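Local atomic coordinates of OmpA family protein (Klebsiella pneumoniae subsp. pneumoniae, PDB entry 7RJJ), a protein that probably binds peptidoglycan through its OmpA-like domain, the part of the longer protein present here, seen with D-alanine bound. Residues Pro96-Asp101 and Ala107-Val112; Asp5-Asp10 and Pro41-Val46. One frame throughout, in Å; residues are numbered along the deposited sequence.

Interaction 1 (Pro96-Asp101 and Ala107-Val112); sequences PIATND and ALNRRV. With DAL (D-alanine), chain C.
In the OmpA-like peptidoglycan-binding domain, the end of helix 103-109 beside the D-alanine pocket is tied to the loop that precedes it, and the side-chain amide of Asn109 makes the tie. Asn109 OD1 accepts two consecutive backbone N-H groups, from Ile97 N at 2.8 Å and Ala98 N at 2.9 Å, both donors tilted modestly from its carbonyl plane. Asn109 ND2 gives to Ala98 O at 2.8 Å, nearly straight at 162°, and to Asn100 OD1 at 2.9 Å, with the two amide planes 58° apart. Four bonds thus fix the rotation of a buried amide. Next to it, Ala98 CB packs on Leu108 CB at 3.8 Å. Arg110, the first residue to leave helical geometry, turns the other way: its CD lies 3.3 Å from D-alanine O, and its guanidinium pairs with Asp52, which itself bonds the ligand. Arg111 salt-bridges Glu113 through NE, while its NH1 reaches back to Asn109 O at 3.2 Å. With CG set between the backbone N and carbonyl carbon (chi1 73°), a chain extended from CG to NE brings the guanidinium to Ile97, whose CG2 sits over one face, toward the rim, 3.2 Å from Arg111 NH2.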
loop_
_atom_site.group_PDB
_atom_site.type_symbol
_atom_site.label_atom_id
_atom_site.label_comp_id
_atom_site.label_asym_id
_atom_site.label_seq_id
_atom_site.Cartn_x
_atom_site.Cartn_y
_atom_site.Cartn_z
ATOM N N PRO A 96 -7.584 -0.221 -11.019
ATOM C CA PRO A 96 -8.554 -0.864 -10.138
ATOM C C PRO A 96 -8.443 -2.403 -10.139
ATOM O O PRO A 96 -7.992 -2.976 -11.143
ATOM C CB PRO A 96 -9.903 -0.414 -10.727
ATOM C CG PRO A 96 -9.598 -0.089 -12.180
ATOM C CD PRO A 96 -8.205 0.494 -12.146
ATOM N N ILE A 97 -8.770 -3.021 -8.993
ATOM C CA ILE A 97 -8.814 -4.512 -8.841
ATOM C C ILE A 97 -10.292 -4.924 -8.799
ATOM O O ILE A 97 -10.588 -6.130 -8.906
ATOM C CB ILE A 97 -8.067 -5.001 -7.583
ATOM C CG1 ILE A 97 -8.645 -4.387 -6.301
ATOM C CG2 ILE A 97 -6.576 -4.741 -7.716
ATOM C CD1 ILE A 97 -8.212 -5.075 -5.023
ATOM N N ALA A 98 -11.179 -3.942 -8.642
ATOM C CA ALA A 98 -12.628 -4.218 -8.549
ATOM C C ALA A 98 -13.406 -3.142 -9.303
ATOM O O ALA A 98 -12.833 -2.081 -9.601
ATOM C CB ALA A 98 -13.052 -4.272 -7.099
ATOM N N THR A 99 -14.674 -3.424 -9.594
ATOM C CA THR A 99 -15.528 -2.442 -10.297
ATOM C C THR A 99 -15.621 -1.176 -9.442
ATOM O O THR A 99 -15.485 -1.288 -8.188
ATOM C CB THR A 99 -16.924 -3.021 -10.581
ATOM O OG1 THR A 99 -17.720 -2.018 -11.216
ATOM C CG2 THR A 99 -17.637 -3.494 -9.332
ATOM N N ASN A 100 -15.735 -0.015 -10.101
ATOM C CA ASN A 100 -15.998 1.256 -9.380
ATOM C C ASN A 100 -17.511 1.513 -9.455
ATOM O O ASN A 100 -17.945 2.585 -9.019
ATOM C CB ASN A 100 -15.184 2.423 -9.945
ATOM C CG ASN A 100 -13.760 2.423 -9.439
ATOM O OD1 ASN A 100 -13.535 2.463 -8.226
ATOM N ND2 ASN A 100 -12.802 2.383 -10.352
ATOM N N ASP A 101 -18.276 0.528 -9.946
ATOM C CA ASP A 101 -19.756 0.669 -10.094
ATOM C C ASP A 101 -20.511 0.303 -8.809
ATOM O O ASP A 101 -21.738 0.396 -8.841
ATOM C CB ASP A 101 -20.288 -0.162 -11.265
ATOM C CG ASP A 101 -20.090 0.507 -12.623
ATOM O OD1 ASP A 101 -19.823 1.741 -12.650
ATOM O OD2 ASP A 101 -20.240 -0.201 -13.644
ATOM N N ALA A 107 -14.545 0.354 -2.446
ATOM C CA ALA A 107 -13.790 0.184 -1.179
ATOM C C ALA A 107 -12.574 -0.709 -1.425
ATOM O O ALA A 107 -11.511 -0.439 -0.815
ATOM C CB ALA A 107 -14.669 -0.369 -0.087
ATOM N N LEU A 108 -12.720 -1.719 -2.290
ATOM C CA LEU A 108 -11.579 -2.622 -2.597
ATOM C C LEU A 108 -10.481 -1.848 -3.336
ATOM O O LEU A 108 -9.288 -2.141 -3.087
ATOM C CB LEU A 108 -12.065 -3.815 -3.431
ATOM C CG LEU A 108 -12.761 -4.932 -2.653
ATOM C CD1 LEU A 108 -13.414 -5.929 -3.598
ATOM C CD2 LEU A 108 -11.800 -5.645 -1.715
ATOM N N ASN A 109 -10.864 -0.873 -4.167
ATOM C CA ASN A 109 -9.876 -0.104 -4.973
ATOM C C ASN A 109 -9.058 0.845 -4.084
ATOM O O ASN A 109 -7.892 1.146 -4.456
ATOM C CB ASN A 109 -10.556 0.606 -6.143
ATOM C CG ASN A 109 -11.028 -0.359 -7.210
ATOM O OD1 ASN A 109 -10.385 -1.386 -7.459
ATOM N ND2 ASN A 109 -12.133 -0.028 -7.868
ATOM N N ARG A 110 -9.645 1.342 -2.993
ATOM C CA ARG A 110 -8.916 2.220 -2.040
ATOM C C ARG A 110 -7.946 1.308 -1.293
ATOM O O ARG A 110 -8.341 0.750 -0.254
ATOM C CB ARG A 110 -9.915 2.928 -1.116
ATOM C CG ARG A 110 -10.948 3.761 -1.860
ATOM C CD ARG A 110 -11.811 4.604 -0.937
ATOM N NE ARG A 110 -12.682 3.846 -0.043
ATOM C CZ ARG A 110 -13.976 3.566 -0.272
ATOM N NH1 ARG A 110 -14.561 3.956 -1.387
ATOM N NH2 ARG A 110 -14.675 2.884 0.618
ATOM N N ARG A 111 -6.709 1.187 -1.784
ATOM C CA ARG A 111 -5.843 0.162 -1.172
ATOM C C ARG A 111 -4.354 0.453 -1.372
ATOM O O ARG A 111 -3.992 1.413 -2.081
ATOM C CB ARG A 111 -6.170 -1.149 -1.887
ATOM C CG ARG A 111 -5.625 -1.193 -3.308
ATOM C CD ARG A 111 -6.214 -2.299 -4.157
ATOM N NE ARG A 111 -5.426 -2.497 -5.369
ATOM C CZ ARG A 111 -5.573 -1.809 -6.492
ATOM N NH1 ARG A 111 -6.486 -0.850 -6.580
ATOM N NH2 ARG A 111 -4.796 -2.075 -7.528
ATOM N N VAL A 112 -3.534 -0.388 -0.759
ATOM C CA VAL A 112 -2.059 -0.357 -0.945
ATOM C C VAL A 112 -1.610 -1.779 -1.307
ATOM O O VAL A 112 -2.173 -2.745 -0.752
ATOM C CB VAL A 112 -1.340 0.192 0.299
ATOM C CG1 VAL A 112 0.109 -0.265 0.366
ATOM C CG2 VAL A 112 -1.457 1.705 0.392
HETATM N N DAL C . -11.239 8.519 -5.134
HETATM C CA DAL C . -11.691 8.544 -3.710
HETATM C CB DAL C . -11.657 9.956 -3.185
HETATM C C DAL C . -10.818 7.603 -2.868
HETATM O O DAL C . -10.809 7.682 -1.641
HETATM O OXT DAL C . -10.120 6.725 -3.385
#

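Interaction 2 (Asp5-Asp10 and Pro41-Val46); sequences DVIRLD and PGWLIV
The indole of Trp43 meets segment 5-10 with its six-membered ring: Asp5 O stands at the edge, near the ring plane, and Ile7 CG1 comes in obliquely. Both touch the same corner, Asp5 O lying 3.5 Å and Ile7 CG1 3.6 Å from Trp43 CZ3. The neighbouring Trp43 CH2 is slightly farther, 3.7 Å from Asp5 O and 3.9 Å from Ile7 CG1. Trp43 CG is anti to its own carbonyl carbon (chi1 -70°), and from there the indole spans the gap to the other segment. The gap is wide because strands 7-8 and 43-49 are not neighbours in the mixed sheet of this OmpA-like domain: strand 112-117 runs between them, antiparallel to both. Ile7 pairs through its backbone with Leu116 and Leu44 with Val117, while the Trp43 side chain also rests on Leu116 and Pro118. The side chains of Ile7 and Trp43 therefore meet across the intervening strand, near the surface of the domain. No hydrogen bond joins the two segments. The hold is dispersion between an aliphatic branch and an aromatic ring, probably helped by weak electrostatic attraction between the carbonyl oxygen of Asp5 and the electropositive rim of the indole.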
loop_
_atom_site.group_PDB
_atom_site.type_symbol
_atom_site.label_atom_id
_atom_site.label_comp_id
_atom_site.label_asym_id
_atom_site.label_seq_id
_atom_site.Cartn_x
_atom_site.Cartn_y
_atom_site.Cartn_z
ATOM N N ASP A 5 12.658 -13.998 -7.827
ATOM C CA ASP A 5 11.434 -13.328 -8.331
ATOM C C ASP A 5 10.968 -12.245 -7.351
ATOM O O ASP A 5 11.241 -12.366 -6.138
ATOM C CB ASP A 5 10.294 -14.329 -8.555
ATOM C CG ASP A 5 10.517 -15.303 -9.700
ATOM O OD1 ASP A 5 11.630 -15.306 -10.273
ATOM O OD2 ASP A 5 9.572 -16.053 -10.014
ATOM N N VAL A 6 10.344 -11.197 -7.890
ATOM C CA VAL A 6 9.687 -10.157 -7.048
ATOM C C VAL A 6 8.567 -10.871 -6.289
ATOM O O VAL A 6 7.968 -11.792 -6.864
ATOM C CB VAL A 6 9.154 -8.996 -7.906
ATOM C CG1 VAL A 6 8.188 -8.093 -7.151
ATOM C CG2 VAL A 6 10.297 -8.192 -8.503
ATOM N N ILE A 7 8.360 -10.524 -5.024
ATOM C CA ILE A 7 7.285 -11.166 -4.212
ATOM C C ILE A 7 6.157 -10.145 -4.067
ATOM O O ILE A 7 6.424 -9.054 -3.579
ATOM C CB ILE A 7 7.820 -11.631 -2.842
ATOM C CG1 ILE A 7 9.009 -12.583 -2.984
ATOM C CG2 ILE A 7 6.709 -12.234 -1.990
ATOM C CD1 ILE A 7 8.729 -13.815 -3.811
ATOM N N ARG A 8 4.947 -10.490 -4.496
ATOM C CA ARG A 8 3.807 -9.544 -4.357
ATOM C C ARG A 8 2.999 -9.956 -3.129
ATOM O O ARG A 8 2.622 -11.136 -3.047
ATOM C CB ARG A 8 2.987 -9.512 -5.650
ATOM C CG ARG A 8 3.772 -8.891 -6.792
ATOM C CD ARG A 8 3.162 -8.989 -8.170
ATOM N NE ARG A 8 4.066 -8.307 -9.093
ATOM C CZ ARG A 8 5.186 -8.823 -9.595
ATOM N NH1 ARG A 8 5.927 -8.096 -10.418
ATOM N NH2 ARG A 8 5.570 -10.048 -9.272
ATOM N N LEU A 9 2.811 -9.036 -2.183
ATOM C CA LEU A 9 2.012 -9.373 -0.983
ATOM C C LEU A 9 0.539 -9.187 -1.336
ATOM O O LEU A 9 0.275 -8.603 -2.376
ATOM C CB LEU A 9 2.440 -8.490 0.189
ATOM C CG LEU A 9 3.934 -8.520 0.502
ATOM C CD1 LEU A 9 4.224 -7.779 1.796
ATOM C CD2 LEU A 9 4.446 -9.947 0.572
ATOM N N ASP A 10 -0.375 -9.729 -0.535
ATOM C CA ASP A 10 -1.816 -9.548 -0.851
ATOM C C ASP A 10 -2.182 -8.067 -0.711
ATOM O O ASP A 10 -1.605 -7.402 0.157
ATOM C CB ASP A 10 -2.699 -10.424 0.038
ATOM C CG ASP A 10 -2.610 -11.905 -0.280
ATOM O OD1 ASP A 10 -1.484 -12.414 -0.407
ATOM O OD2 ASP A 10 -3.671 -12.516 -0.466
ATOM N N PRO A 41 14.584 -9.944 4.911
ATOM C CA PRO A 41 15.389 -8.787 5.294
ATOM C C PRO A 41 16.231 -8.242 4.134
ATOM O O PRO A 41 16.774 -9.024 3.403
ATOM C CB PRO A 41 16.340 -9.322 6.379
ATOM C CG PRO A 41 15.675 -10.575 6.901
ATOM C CD PRO A 41 14.845 -11.119 5.757
ATOM N N GLY A 42 16.236 -6.926 3.952
ATOM C CA GLY A 42 17.112 -6.313 2.937
ATOM C C GLY A 42 16.492 -6.173 1.565
ATOM O O GLY A 42 17.143 -5.551 0.710
ATOM N N TRP A 43 15.299 -6.729 1.334
ATOM C CA TRP A 43 14.649 -6.569 0.006
ATOM C C TRP A 43 14.027 -5.169 -0.076
ATOM O O TRP A 43 13.535 -4.689 0.968
ATOM C CB TRP A 43 13.575 -7.644 -0.201
ATOM C CG TRP A 43 14.075 -9.040 -0.397
ATOM C CD1 TRP A 43 15.030 -9.706 0.318
ATOM C CD2 TRP A 43 13.510 -10.003 -1.298
ATOM N NE1 TRP A 43 15.149 -10.989 -0.141
ATOM C CE2 TRP A 43 14.221 -11.204 -1.125
ATOM C CE3 TRP A 43 12.497 -9.948 -2.258
ATOM C CZ2 TRP A 43 13.949 -12.344 -1.881
ATOM C CZ3 TRP A 43 12.226 -11.071 -3.000
ATOM C CH2 TRP A 43 12.934 -12.256 -2.807
ATOM N N LEU A 44 14.055 -4.535 -1.247
ATOM C CA LEU A 44 13.346 -3.240 -1.404
ATOM C C LEU A 44 11.841 -3.494 -1.242
ATOM O O LEU A 44 11.314 -4.415 -1.921
ATOM C CB LEU A 44 13.629 -2.634 -2.779
ATOM C CG LEU A 44 12.923 -1.309 -3.063
ATOM C CD1 LEU A 44 13.471 -0.197 -2.177
ATOM C CD2 LEU A 44 13.049 -0.924 -4.534
ATOM N N ILE A 45 11.185 -2.687 -0.412
ATOM C CA ILE A 45 9.723 -2.793 -0.136
ATOM C C ILE A 45 9.060 -1.714 -0.981
ATOM O O ILE A 45 9.138 -0.526 -0.597
ATOM C CB ILE A 45 9.407 -2.636 1.367
ATOM C CG1 ILE A 45 10.270 -3.552 2.239
ATOM C CG2 ILE A 45 7.922 -2.845 1.644
ATOM C CD1 ILE A 45 10.201 -3.225 3.702
ATOM N N VAL A 46 8.506 -2.102 -2.125
ATOM C CA VAL A 46 7.838 -1.091 -2.979
ATOM C C VAL A 46 6.393 -1.003 -2.491
ATOM O O VAL A 46 5.673 -2.010 -2.575
ATOM C CB VAL A 46 7.949 -1.420 -4.479
ATOM C CG1 VAL A 46 7.099 -0.478 -5.329
ATOM C CG2 VAL A 46 9.394 -1.427 -4.945
#

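The contacts differ in reach and in chemistry. Interaction 1 is local and partly buried, joining a loop to the helix that soon follows it; four hydrogen bonds to one buried asparagine dominate, and 340 Å² is covered. Interaction 2 is a surface contact between residues more than thirty positions apart, covers 104 Å² and has no hydrogen bond of its own. The centres of interactions 1 and 2 lie about 22 Å apart, and the two do not touch. Strand 112-117 nevertheless relates them: segment 107-112 leads into it at Val112, and farther along it separates the strands bridged in interaction 2. Polar bonding thus accompanies the contact beside the D-alanine pocket, while mostly apolar packing, with one carbonyl at a ring edge, crosses a single strand away from it.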